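Local coordinates for succinate dehydrogenase subunit A (PDB 6LUM), which carries a bound FAD and probably oxidises succinate to fumarate, passing the electrons to the iron-sulphur subunit of the succinate dehydrogenase complex, at residues 53-58 with 110-115; 100-105 with 141-146; 530-535 with 543-548; 549-554 with 570-575. All blocks are in the same frame, centred on the assembly; numbering follows the deposited sequence.

Contact 1: residues 53-58 with 110-115; sequences AALANV and GRIDQR
The side chains of Leu55 and Gln114 cross at about a right angle, the aliphatic leucine lying against the amide end of the glutamine, with Leu55 CB 4.3 Å from Gln114 CD. CG of Leu55 stands beside its backbone N (chi1 -66°), and the chain then runs on until CD1 comes 4.3 Å from CD1 of Ile112, a contact of methyl with methyl. Asn57 reaches over from the same loop, its CB 3.8 Å from Ile112 O and its amide near the CB atoms of Arg111 and Ile112. Val58 crosses Asp113 obliquely: CG1 lies 4.0 Å from Asp113 OD1, while CG2 comes 4.4 Å from Gln114 CB. The other carboxylate oxygen of Asp113 is hydrogen-bonded to Tyr134 OH. The contact joins the loop after strand 51-52 to the run entering strand 114-115, the two outer strands of a small antiparallel sheet whose middle strand is 132-133. Cys133 and helix 80-100 cover Leu55 and Ile112, and Glu157 of subunit B packs on Arg111 and Ile112. Apolar carbons beside amide groups therefore make up most of this interface, which implies cohesion by van der Waals packing more than by paired charges.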
loop_
_atom_site.group_PDB
_atom_site.type_symbol
_atom_site.label_atom_id
_atom_site.label_comp_id
_atom_site.label_asym_id
_atom_site.label_seq_id
_atom_site.Cartn_x
_atom_site.Cartn_y
_atom_site.Cartn_z
ATOM N N ALA D 53 29.531 22.961 13.784
ATOM C CA ALA D 53 28.372 23.837 13.774
ATOM C C ALA D 53 28.191 24.383 15.177
ATOM O O ALA D 53 28.560 23.735 16.158
ATOM C CB ALA D 53 27.109 23.109 13.316
ATOM N N ALA D 54 27.630 25.587 15.262
ATOM C CA ALA D 54 27.415 26.247 16.548
ATOM C C ALA D 54 26.036 25.858 17.067
ATOM O O ALA D 54 25.057 26.596 16.955
ATOM C CB ALA D 54 27.566 27.754 16.408
ATOM N N LEU D 55 25.964 24.658 17.637
ATOM C CA LEU D 55 24.733 24.167 18.240
ATOM C C LEU D 55 24.635 24.506 19.716
ATOM O O LEU D 55 23.528 24.716 20.221
ATOM C CB LEU D 55 24.622 22.650 18.077
ATOM C CG LEU D 55 24.460 22.023 16.695
ATOM C CD1 LEU D 55 24.487 20.518 16.822
ATOM C CD2 LEU D 55 23.171 22.473 16.043
ATOM N N ALA D 56 25.768 24.550 20.416
ATOM C CA ALA D 56 25.819 24.856 21.843
ATOM C C ALA D 56 24.958 23.873 22.644
ATOM O O ALA D 56 23.931 24.219 23.226
ATOM C CB ALA D 56 25.399 26.305 22.107
ATOM N N ASN D 57 25.400 22.616 22.624
ATOM C CA ASN D 57 24.799 21.565 23.433
ATOM C C ASN D 57 25.604 21.254 24.683
ATOM O O ASN D 57 25.022 21.063 25.752
ATOM C CB ASN D 57 24.628 20.286 22.612
ATOM C CG ASN D 57 23.421 20.337 21.715
ATOM O OD1 ASN D 57 23.134 19.392 20.986
ATOM N ND2 ASN D 57 22.704 21.449 21.758
ATOM N N VAL D 58 26.930 21.199 24.581
ATOM C CA VAL D 58 27.768 20.968 25.750
ATOM C C VAL D 58 28.384 22.256 26.283
ATOM O O VAL D 58 28.838 22.279 27.438
ATOM C CB VAL D 58 28.877 19.940 25.446
ATOM C CG1 VAL D 58 28.281 18.692 24.825
ATOM C CG2 VAL D 58 29.937 20.542 24.542
ATOM N N GLY D 110 21.423 13.014 25.678
ATOM C CA GLY D 110 21.064 12.310 24.468
ATOM C C GLY D 110 20.617 13.175 23.311
ATOM O O GLY D 110 19.735 12.764 22.557
ATOM N N ARG D 111 21.171 14.378 23.165
ATOM C CA ARG D 111 20.803 15.179 22.004
ATOM C C ARG D 111 21.805 15.049 20.857
ATOM O O ARG D 111 21.478 14.446 19.834
ATOM C CB ARG D 111 20.655 16.642 22.415
ATOM C CG ARG D 111 19.257 17.020 22.880
ATOM C CD ARG D 111 19.303 18.226 23.790
ATOM N NE ARG D 111 20.353 18.083 24.791
ATOM C CZ ARG D 111 20.887 19.094 25.465
ATOM N NH1 ARG D 111 20.470 20.333 25.244
ATOM N NH2 ARG D 111 21.840 18.866 26.356
ATOM N N ILE D 112 23.025 15.573 21.031
ATOM C CA ILE D 112 24.178 15.367 20.148
ATOM C C ILE D 112 25.437 15.729 20.921
ATOM O O ILE D 112 25.525 16.813 21.502
ATOM C CB ILE D 112 24.126 16.195 18.847
ATOM C CG1 ILE D 112 23.184 15.602 17.803
ATOM C CG2 ILE D 112 25.501 16.313 18.245
ATOM C CD1 ILE D 112 22.904 16.518 16.647
ATOM N N ASP D 113 26.435 14.862 20.894
ATOM C CA ASP D 113 27.689 15.150 21.563
ATOM C C ASP D 113 28.606 15.916 20.627
ATOM O O ASP D 113 28.578 15.727 19.411
ATOM C CB ASP D 113 28.365 13.861 22.020
ATOM C CG ASP D 113 29.571 14.116 22.890
ATOM O OD1 ASP D 113 29.716 15.250 23.381
ATOM O OD2 ASP D 113 30.377 13.184 23.082
ATOM N N GLN D 114 29.419 16.793 21.205
ATOM C CA GLN D 114 30.342 17.618 20.446
ATOM C C GLN D 114 31.725 17.526 21.064
ATOM O O GLN D 114 31.883 17.125 22.217
ATOM C CB GLN D 114 29.883 19.069 20.408
ATOM C CG GLN D 114 28.417 19.210 20.153
ATOM C CD GLN D 114 28.077 20.522 19.525
ATOM O OE1 GLN D 114 28.904 21.426 19.476
ATOM N NE2 GLN D 114 26.859 20.640 19.030
ATOM N N ARG D 115 32.734 17.896 20.284
ATOM C CA ARG D 115 34.104 17.841 20.764
ATOM C C ARG D 115 34.900 18.996 20.183
ATOM O O ARG D 115 34.493 19.632 19.207
ATOM C CB ARG D 115 34.773 16.514 20.411
ATOM C CG ARG D 115 35.126 16.382 18.954
ATOM C CD ARG D 115 35.464 14.948 18.598
ATOM N NE ARG D 115 36.004 14.844 17.247
ATOM C CZ ARG D 115 36.080 13.712 16.559
ATOM N NH1 ARG D 115 35.650 12.578 17.092
ATOM N NH2 ARG D 115 36.588 13.714 15.338
#

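Contact 2: residues 100-105 with 141-146; sequences MGMPFN and HMILQT
Met102 lies against Met142, Ile143 and Thr146 just beyond the Schellman motif that ends helix 80-100, where Gly101 turns the chain with positive phi. The loop then passes over helix 139-153. CG of Met102 is anti to the backbone N (chi1 -174°), and the chain stays extended, crossing the side chains of Thr146 and Met142 at about right angles. Met102 CB meets the threonine first, 3.6 Å from Thr146 OG1. Met102 CG touches two residues of the helix, 3.7 Å from Thr146 OG1 and 4.1 Å from Met142 CB. Met102 SD moves on to Ile143, 3.7 Å from Ile143 CG1. At the tip, Met102 CE ends beside the helix, 3.7 Å from Met142 CB. This methyl also covers one face of the Phe104 ring, off-centre toward the rim. Next in sequence, the Pro103 ring brings Pro103 CG 4.0 Å from Met142 SD; before the turn, Met100 CB packs on the methyl of Thr146. The contact is buried and largely apolar, within the FAD-binding region, with the Ile143 side chain about 8 Å from the bound FAD. Subunit B lies along it: Arg204 of subunit B packs on Pro103, and Thr172 of that subunit on Met142. The hydroxyl facing Met102 is occupied within the helix, because Thr146 OG1 donates 2.8 Å to Met142 O, which also accepts from Thr146 N; the two donors reach that oxygen from opposite faces of its carbonyl plane.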
loop_
_atom_site.group_PDB
_atom_site.type_symbol
_atom_site.label_atom_id
_atom_site.label_comp_id
_atom_site.label_asym_id
_atom_site.label_seq_id
_atom_site.Cartn_x
_atom_site.Cartn_y
_atom_site.Cartn_z
ATOM N N MET D 100 17.594 13.124 9.131
ATOM C CA MET D 100 17.508 12.182 8.023
ATOM C C MET D 100 17.932 10.778 8.414
ATOM O O MET D 100 17.732 9.850 7.631
ATOM C CB MET D 100 18.364 12.654 6.848
ATOM C CG MET D 100 17.622 13.517 5.848
ATOM S SD MET D 100 18.452 13.701 4.262
ATOM C CE MET D 100 20.029 14.348 4.772
ATOM N N GLY D 101 18.517 10.607 9.593
ATOM C CA GLY D 101 18.932 9.305 10.057
ATOM C C GLY D 101 20.394 9.244 10.429
ATOM O O GLY D 101 20.963 8.155 10.487
ATOM N N MET D 102 21.010 10.380 10.701
ATOM C CA MET D 102 22.427 10.070 10.809
ATOM C C MET D 102 22.804 9.738 12.246
ATOM O O MET D 102 22.388 10.430 13.169
ATOM C CB MET D 102 23.278 11.232 10.320
ATOM C CG MET D 102 24.737 10.903 10.275
ATOM S SD MET D 102 25.789 12.294 9.966
ATOM C CE MET D 102 27.243 11.747 10.827
ATOM N N PRO D 103 23.589 8.697 12.465
ATOM C CA PRO D 103 23.949 8.295 13.831
ATOM C C PRO D 103 25.071 9.104 14.471
ATOM O O PRO D 103 26.213 8.684 14.570
ATOM C CB PRO D 103 24.365 6.837 13.642
ATOM C CG PRO D 103 24.890 6.796 12.297
ATOM C CD PRO D 103 24.025 7.692 11.487
ATOM N N PHE D 104 24.738 10.298 14.943
ATOM C CA PHE D 104 25.705 11.070 15.703
ATOM C C PHE D 104 25.945 10.420 17.059
ATOM O O PHE D 104 25.143 9.626 17.544
ATOM C CB PHE D 104 25.219 12.498 15.906
ATOM C CG PHE D 104 25.239 13.330 14.668
ATOM C CD1 PHE D 104 26.394 13.944 14.253
ATOM C CD2 PHE D 104 24.097 13.518 13.929
ATOM C CE1 PHE D 104 26.409 14.714 13.124
ATOM C CE2 PHE D 104 24.112 14.292 12.802
ATOM C CZ PHE D 104 25.267 14.888 12.402
ATOM N N ASN D 105 27.070 10.762 17.672
ATOM C CA ASN D 105 27.325 10.346 19.040
ATOM C C ASN D 105 26.535 11.220 19.993
ATOM O O ASN D 105 26.480 12.440 19.833
ATOM C CB ASN D 105 28.806 10.437 19.373
ATOM C CG ASN D 105 29.578 9.243 18.902
ATOM O OD1 ASN D 105 30.604 9.375 18.251
ATOM N ND2 ASN D 105 29.086 8.064 19.223
ATOM N N HIS D 141 31.829 8.851 6.228
ATOM C CA HIS D 141 31.189 7.618 5.806
ATOM C C HIS D 141 29.726 7.597 6.210
ATOM O O HIS D 141 28.869 7.179 5.431
ATOM C CB HIS D 141 31.944 6.437 6.394
ATOM C CG HIS D 141 31.219 5.137 6.285
ATOM N ND1 HIS D 141 30.875 4.576 5.076
ATOM C CD2 HIS D 141 30.783 4.281 7.237
ATOM C CE1 HIS D 141 30.244 3.436 5.292
ATOM N NE2 HIS D 141 30.175 3.235 6.593
ATOM N N MET D 142 29.411 8.085 7.409
ATOM C CA MET D 142 28.023 8.138 7.848
ATOM C C MET D 142 27.228 9.165 7.067
ATOM O O MET D 142 26.062 8.934 6.744
ATOM C CB MET D 142 27.952 8.471 9.325
ATOM C CG MET D 142 28.726 7.565 10.193
ATOM S SD MET D 142 28.114 5.897 10.185
ATOM C CE MET D 142 29.013 5.317 11.606
ATOM N N ILE D 143 27.824 10.320 6.789
ATOM C CA ILE D 143 27.126 11.329 5.999
ATOM C C ILE D 143 26.797 10.780 4.620
ATOM O O ILE D 143 25.675 10.930 4.123
ATOM C CB ILE D 143 27.963 12.613 5.904
ATOM C CG1 ILE D 143 28.252 13.161 7.289
ATOM C CG2 ILE D 143 27.244 13.647 5.113
ATOM C CD1 ILE D 143 29.063 14.397 7.261
ATOM N N LEU D 144 27.770 10.128 3.987
ATOM C CA LEU D 144 27.559 9.552 2.665
ATOM C C LEU D 144 26.502 8.460 2.692
ATOM O O LEU D 144 25.645 8.398 1.807
ATOM C CB LEU D 144 28.878 9.006 2.141
ATOM C CG LEU D 144 29.151 8.866 0.653
ATOM C CD1 LEU D 144 28.914 10.149 -0.046
ATOM C CD2 LEU D 144 30.573 8.463 0.502
ATOM N N GLN D 145 26.540 7.586 3.696
ATOM C CA GLN D 145 25.526 6.545 3.791
ATOM C C GLN D 145 24.146 7.138 3.995
ATOM O O GLN D 145 23.175 6.656 3.419
ATOM C CB GLN D 145 25.853 5.587 4.924
ATOM C CG GLN D 145 27.080 4.759 4.702
ATOM C CD GLN D 145 26.849 3.597 3.778
ATOM O OE1 GLN D 145 25.763 3.029 3.739
ATOM N NE2 GLN D 145 27.876 3.232 3.023
ATOM N N THR D 146 24.033 8.180 4.813
ATOM C CA THR D 146 22.733 8.791 5.063
ATOM C C THR D 146 22.171 9.429 3.804
ATOM O O THR D 146 20.990 9.254 3.475
ATOM C CB THR D 146 22.861 9.823 6.166
ATOM O OG1 THR D 146 23.301 9.173 7.357
ATOM C CG2 THR D 146 21.549 10.472 6.409
#

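Contact 3: residues 530-535 with 543-548; sequences ESRGGH and RDDTNY
Arg532 ties Glu530 to Asp545 across the contact. It grips the glutamate side-on, NE giving a nearly straight 2.7 Å bond to Glu530 OE2 while NH2 reaches OE1 on its syn lone pair. The same NH2 donates 3.3 Å to Asp545 OD1, which lies in the guanidinium plane and is met on its anti side. Glu530 OE1 takes a second donor, the backbone Asp544 N at 3.1 Å. Arg543 completes the salt-bridge network through charge alone, since Asp545 OD1 lies well out of its guanidinium plane; its NH1 pairs with Asp75. The arginines come close, their guanidinium planes only 19° apart, and the surrounding carboxylates probably offset the like charges. Arg532 opens a type II' beta turn, Arg532 to His535, in the long irregular connection between helix 503-527 and strand 550-556. Outside the polar core, Arg543 CG sits over one face of the Arg532 guanidinium, 3.4 Å from Arg532 NH2. Glu530 slides past Tyr548 in the opposite direction, its CG set between backbone N and carbonyl carbon (chi1 69°); Tyr548 CB rests 3.5 Å from Glu530 CD.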
loop_
_atom_site.group_PDB
_atom_site.type_symbol
_atom_site.label_atom_id
_atom_site.label_comp_id
_atom_site.label_asym_id
_atom_site.label_seq_id
_atom_site.Cartn_x
_atom_site.Cartn_y
_atom_site.Cartn_z
ATOM N N GLU D 530 53.095 36.986 -3.319
ATOM C CA GLU D 530 52.915 37.236 -1.896
ATOM C C GLU D 530 52.954 35.895 -1.179
ATOM O O GLU D 530 53.323 34.874 -1.762
ATOM C CB GLU D 530 51.609 37.989 -1.633
ATOM C CG GLU D 530 50.378 37.163 -1.895
ATOM C CD GLU D 530 49.135 37.795 -1.339
ATOM O OE1 GLU D 530 49.223 38.925 -0.831
ATOM O OE2 GLU D 530 48.065 37.163 -1.409
ATOM N N SER D 531 52.574 35.890 0.093
ATOM C CA SER D 531 52.554 34.654 0.872
ATOM C C SER D 531 51.304 34.662 1.743
ATOM O O SER D 531 51.345 35.097 2.894
ATOM C CB SER D 531 53.815 34.532 1.704
ATOM O OG SER D 531 54.953 34.520 0.870
ATOM N N ARG D 532 50.209 34.143 1.208
ATOM C CA ARG D 532 48.929 34.166 1.899
ATOM C C ARG D 532 48.381 32.755 1.997
ATOM O O ARG D 532 48.197 32.089 0.978
ATOM C CB ARG D 532 47.936 35.071 1.178
ATOM C CG ARG D 532 46.559 35.073 1.799
ATOM C CD ARG D 532 45.587 35.832 0.942
ATOM N NE ARG D 532 46.156 37.102 0.530
ATOM C CZ ARG D 532 46.019 38.225 1.219
ATOM N NH1 ARG D 532 45.322 38.222 2.340
ATOM N NH2 ARG D 532 46.568 39.347 0.783
ATOM N N GLY D 533 48.119 32.308 3.217
ATOM C CA GLY D 533 47.416 31.051 3.402
ATOM C C GLY D 533 48.240 29.869 2.942
ATOM O O GLY D 533 49.384 29.679 3.363
ATOM N N GLY D 534 47.650 29.053 2.067
ATOM C CA GLY D 534 48.326 27.871 1.568
ATOM C C GLY D 534 49.436 28.160 0.584
ATOM O O GLY D 534 50.331 27.329 0.415
ATOM N N HIS D 535 49.403 29.317 -0.065
ATOM C CA HIS D 535 50.397 29.681 -1.064
ATOM C C HIS D 535 51.513 30.461 -0.384
ATOM O O HIS D 535 51.329 31.619 -0.011
ATOM C CB HIS D 535 49.748 30.496 -2.176
ATOM C CG HIS D 535 50.721 31.208 -3.054
ATOM N ND1 HIS D 535 51.137 32.494 -2.807
ATOM C CD2 HIS D 535 51.354 30.819 -4.180
ATOM C CE1 HIS D 535 51.993 32.865 -3.739
ATOM N NE2 HIS D 535 52.143 31.865 -4.585
ATOM N N ARG D 543 52.605 38.924 3.507
ATOM C CA ARG D 543 51.322 39.176 2.868
ATOM C C ARG D 543 51.226 40.620 2.386
ATOM O O ARG D 543 51.523 41.555 3.132
ATOM C CB ARG D 543 50.201 38.858 3.852
ATOM C CG ARG D 543 48.822 38.897 3.270
ATOM C CD ARG D 543 47.809 38.458 4.302
ATOM N NE ARG D 543 47.802 39.349 5.454
ATOM C CZ ARG D 543 47.089 39.151 6.556
ATOM N NH1 ARG D 543 46.304 38.093 6.666
ATOM N NH2 ARG D 543 47.160 40.020 7.548
ATOM N N ASP D 544 50.818 40.794 1.129
ATOM C CA ASP D 544 50.656 42.115 0.520
ATOM C C ASP D 544 49.165 42.416 0.408
ATOM O O ASP D 544 48.508 42.099 -0.578
ATOM C CB ASP D 544 51.347 42.166 -0.838
ATOM C CG ASP D 544 51.655 43.579 -1.284
ATOM O OD1 ASP D 544 51.465 44.513 -0.481
ATOM O OD2 ASP D 544 52.086 43.755 -2.441
ATOM N N ASP D 545 48.632 43.056 1.442
ATOM C CA ASP D 545 47.203 43.322 1.533
ATOM C C ASP D 545 46.743 44.444 0.618
ATOM O O ASP D 545 45.537 44.678 0.511
ATOM C CB ASP D 545 46.830 43.660 2.978
ATOM C CG ASP D 545 46.799 42.443 3.871
ATOM O OD1 ASP D 545 46.428 41.359 3.384
ATOM O OD2 ASP D 545 47.151 42.564 5.061
ATOM N N THR D 546 47.662 45.137 -0.046
ATOM C CA THR D 546 47.309 46.281 -0.874
ATOM C C THR D 546 47.266 45.958 -2.357
ATOM O O THR D 546 46.518 46.600 -3.100
ATOM C CB THR D 546 48.299 47.426 -0.650
ATOM O OG1 THR D 546 49.455 47.221 -1.470
ATOM C CG2 THR D 546 48.728 47.479 0.807
ATOM N N ASN D 547 48.048 44.982 -2.806
ATOM C CA ASN D 547 48.116 44.636 -4.214
ATOM C C ASN D 547 47.468 43.306 -4.553
ATOM O O ASN D 547 47.007 43.136 -5.681
ATOM C CB ASN D 547 49.576 44.604 -4.680
ATOM C CG ASN D 547 49.745 45.092 -6.102
ATOM O OD1 ASN D 547 48.872 44.898 -6.947
ATOM N ND2 ASN D 547 50.876 45.731 -6.376
ATOM N N TYR D 548 47.411 42.366 -3.618
ATOM C CA TYR D 548 46.997 41.005 -3.921
ATOM C C TYR D 548 45.884 40.520 -3.008
ATOM O O TYR D 548 45.809 39.337 -2.686
ATOM C CB TYR D 548 48.182 40.048 -3.845
ATOM C CG TYR D 548 49.192 40.251 -4.938
ATOM C CD1 TYR D 548 48.869 39.991 -6.257
ATOM C CD2 TYR D 548 50.464 40.706 -4.651
ATOM C CE1 TYR D 548 49.779 40.183 -7.254
ATOM C CE2 TYR D 548 51.382 40.900 -5.644
ATOM C CZ TYR D 548 51.033 40.638 -6.944
ATOM O OH TYR D 548 51.953 40.829 -7.941
#

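Contact 4: residues 549-554 with 570-575; sequences MRHTMA and KPVVQT
Met549 meets Val572 at the open end of a beta hairpin, Met549 CG lying 3.8 Å from Val572 CG1. Its sulphur turns toward the amide end of Gln574, whose side chain crosses that of the methionine at about a right angle. Arg550 follows, with CB 3.3 Å from Lys570 O and CG near Pro571 CA; the guanidinium leads away from the contact and makes a cation-pi interaction with Tyr569. His551 carries the backbone pairing. His551 N donates to Lys570 O at 2.9 Å and Lys570 N returns a bond to His551 O, also 2.9 Å, the two bonds of an antiparallel hydrogen-bonded pair. The two side chains emerge on the same face of the sheet, their CB atoms 4.1 Å apart, and each finds its polar partner beyond the hairpin: His551 ND1 bonds to Asp236 OD2 and Lys570 NZ forms a salt bridge with Glu235. Farther on, Met553 SD packs 3.7 Å from Lys570 CB and 3.8 Å from Lys570 CD, against a lysine whose CG is anti to the backbone N (chi1 170°) and whose chain is extended beyond it. Strand 550-556 is the middle of a three-stranded antiparallel sheet, between 565-571 and 234-235, while beyond its paired part the 570-575 chain runs past Asp79 to the start of helix 80-100, where Gln574 and Thr575 touch Gln80.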
loop_
_atom_site.group_PDB
_atom_site.type_symbol
_atom_site.label_atom_id
_atom_site.label_comp_id
_atom_site.label_asym_id
_atom_site.label_seq_id
_atom_site.Cartn_x
_atom_site.Cartn_y
_atom_site.Cartn_z
ATOM N N MET D 549 45.001 41.408 -2.572
ATOM C CA MET D 549 43.808 40.929 -1.878
ATOM C C MET D 549 42.633 40.814 -2.838
ATOM O O MET D 549 41.593 41.450 -2.685
ATOM C CB MET D 549 43.473 41.826 -0.695
ATOM C CG MET D 549 42.355 41.271 0.177
ATOM S SD MET D 549 42.038 42.211 1.675
ATOM C CE MET D 549 43.435 41.693 2.657
ATOM N N ARG D 550 42.815 39.993 -3.867
ATOM C CA ARG D 550 41.774 39.728 -4.843
ATOM C C ARG D 550 41.883 38.280 -5.286
ATOM O O ARG D 550 42.959 37.682 -5.251
ATOM C CB ARG D 550 41.886 40.659 -6.052
ATOM C CG ARG D 550 41.677 42.121 -5.737
ATOM C CD ARG D 550 42.310 43.012 -6.781
ATOM N NE ARG D 550 43.722 42.707 -6.964
ATOM C CZ ARG D 550 44.539 43.414 -7.734
ATOM N NH1 ARG D 550 44.081 44.469 -8.390
ATOM N NH2 ARG D 550 45.813 43.069 -7.847
ATOM N N HIS D 551 40.757 37.715 -5.697
ATOM C CA HIS D 551 40.771 36.395 -6.295
ATOM C C HIS D 551 41.384 36.477 -7.681
ATOM O O HIS D 551 41.159 37.440 -8.416
ATOM C CB HIS D 551 39.359 35.833 -6.393
ATOM C CG HIS D 551 38.697 35.610 -5.071
ATOM N ND1 HIS D 551 39.210 34.765 -4.113
ATOM C CD2 HIS D 551 37.550 36.108 -4.557
ATOM C CE1 HIS D 551 38.412 34.760 -3.062
ATOM N NE2 HIS D 551 37.397 35.565 -3.306
ATOM N N THR D 552 42.168 35.470 -8.036
ATOM C CA THR D 552 42.706 35.349 -9.379
ATOM C C THR D 552 41.754 34.516 -10.216
ATOM O O THR D 552 41.257 33.489 -9.756
ATOM C CB THR D 552 44.080 34.685 -9.352
ATOM O OG1 THR D 552 44.987 35.483 -8.584
ATOM C CG2 THR D 552 44.620 34.533 -10.751
ATOM N N MET D 553 41.492 34.955 -11.441
ATOM C CA MET D 553 40.632 34.219 -12.353
ATOM C C MET D 553 41.393 33.959 -13.639
ATOM O O MET D 553 42.066 34.851 -14.154
ATOM C CB MET D 553 39.341 34.984 -12.621
ATOM C CG MET D 553 38.564 35.262 -11.360
ATOM S SD MET D 553 36.882 35.792 -11.655
ATOM C CE MET D 553 36.172 34.276 -12.245
ATOM N N ALA D 554 41.308 32.736 -14.140
ATOM C CA ALA D 554 42.075 32.313 -15.298
ATOM C C ALA D 554 41.129 31.875 -16.399
ATOM O O ALA D 554 40.178 31.126 -16.143
ATOM C CB ALA D 554 43.026 31.179 -14.934
ATOM N N LYS D 570 39.322 39.460 -9.420
ATOM C CA LYS D 570 37.973 39.583 -8.903
ATOM C C LYS D 570 38.042 40.138 -7.485
ATOM O O LYS D 570 38.818 39.631 -6.660
ATOM C CB LYS D 570 37.278 38.225 -8.921
ATOM C CG LYS D 570 35.959 38.170 -8.205
ATOM C CD LYS D 570 35.367 36.788 -8.350
ATOM C CE LYS D 570 33.974 36.708 -7.788
ATOM N NZ LYS D 570 33.522 35.296 -7.711
ATOM N N PRO D 571 37.272 41.170 -7.160
ATOM C CA PRO D 571 37.364 41.755 -5.821
ATOM C C PRO D 571 36.734 40.858 -4.769
ATOM O O PRO D 571 35.773 40.134 -5.029
ATOM C CB PRO D 571 36.594 43.068 -5.961
ATOM C CG PRO D 571 35.606 42.787 -7.029
ATOM C CD PRO D 571 36.300 41.881 -8.003
ATOM N N VAL D 572 37.289 40.920 -3.564
ATOM C CA VAL D 572 36.809 40.142 -2.431
ATOM C C VAL D 572 35.840 40.990 -1.618
ATOM O O VAL D 572 36.108 42.166 -1.343
ATOM C CB VAL D 572 37.977 39.637 -1.568
ATOM C CG1 VAL D 572 38.860 40.781 -1.144
ATOM C CG2 VAL D 572 37.447 38.924 -0.348
ATOM N N VAL D 573 34.704 40.397 -1.252
ATOM C CA VAL D 573 33.678 41.111 -0.506
ATOM C C VAL D 573 34.100 41.245 0.950
ATOM O O VAL D 573 34.763 40.366 1.509
ATOM C CB VAL D 573 32.335 40.373 -0.632
ATOM C CG1 VAL D 573 31.193 41.263 -0.201
ATOM C CG2 VAL D 573 32.138 39.898 -2.046
ATOM N N GLN D 574 33.722 42.361 1.574
ATOM C CA GLN D 574 34.048 42.620 2.972
ATOM C C GLN D 574 32.850 43.252 3.661
ATOM O O GLN D 574 32.239 44.174 3.116
ATOM C CB GLN D 574 35.263 43.542 3.101
ATOM C CG GLN D 574 36.473 43.085 2.322
ATOM C CD GLN D 574 37.748 43.180 3.121
ATOM O OE1 GLN D 574 37.795 43.831 4.165
ATOM N NE2 GLN D 574 38.796 42.523 2.642
ATOM N N THR D 575 32.511 42.755 4.851
ATOM C CA THR D 575 31.417 43.327 5.632
ATOM C C THR D 575 31.891 43.933 6.945
ATOM O O THR D 575 31.681 45.128 7.173
ATOM C CB THR D 575 30.346 42.266 5.903
ATOM O OG1 THR D 575 30.866 41.283 6.804
ATOM C CG2 THR D 575 29.929 41.594 4.613
#

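How the contacts relate
Along the chain the segments of contacts 1 and 2 alternate, and contacts 3 and 4 follow in series. The first two lie in the FAD-binding region with centres about 16 Å apart; a probable hydrogen bond, Asp113 N to Asn105 O at 2.6 Å, joins them, both adjoin helix 80-100, and subunit B reaches both. Contacts 3 and 4 belong to the C-terminal flavoprotein region, with centres about 12 Å apart: residues 543-548 lead directly into 549-554, and no other protein chain touches them. Contacts 2 and 3 lie on opposite sides of the chain's centre, about 38 Å between centres. The two pairs do not touch, although contact 4 reaches the start of helix 80-100.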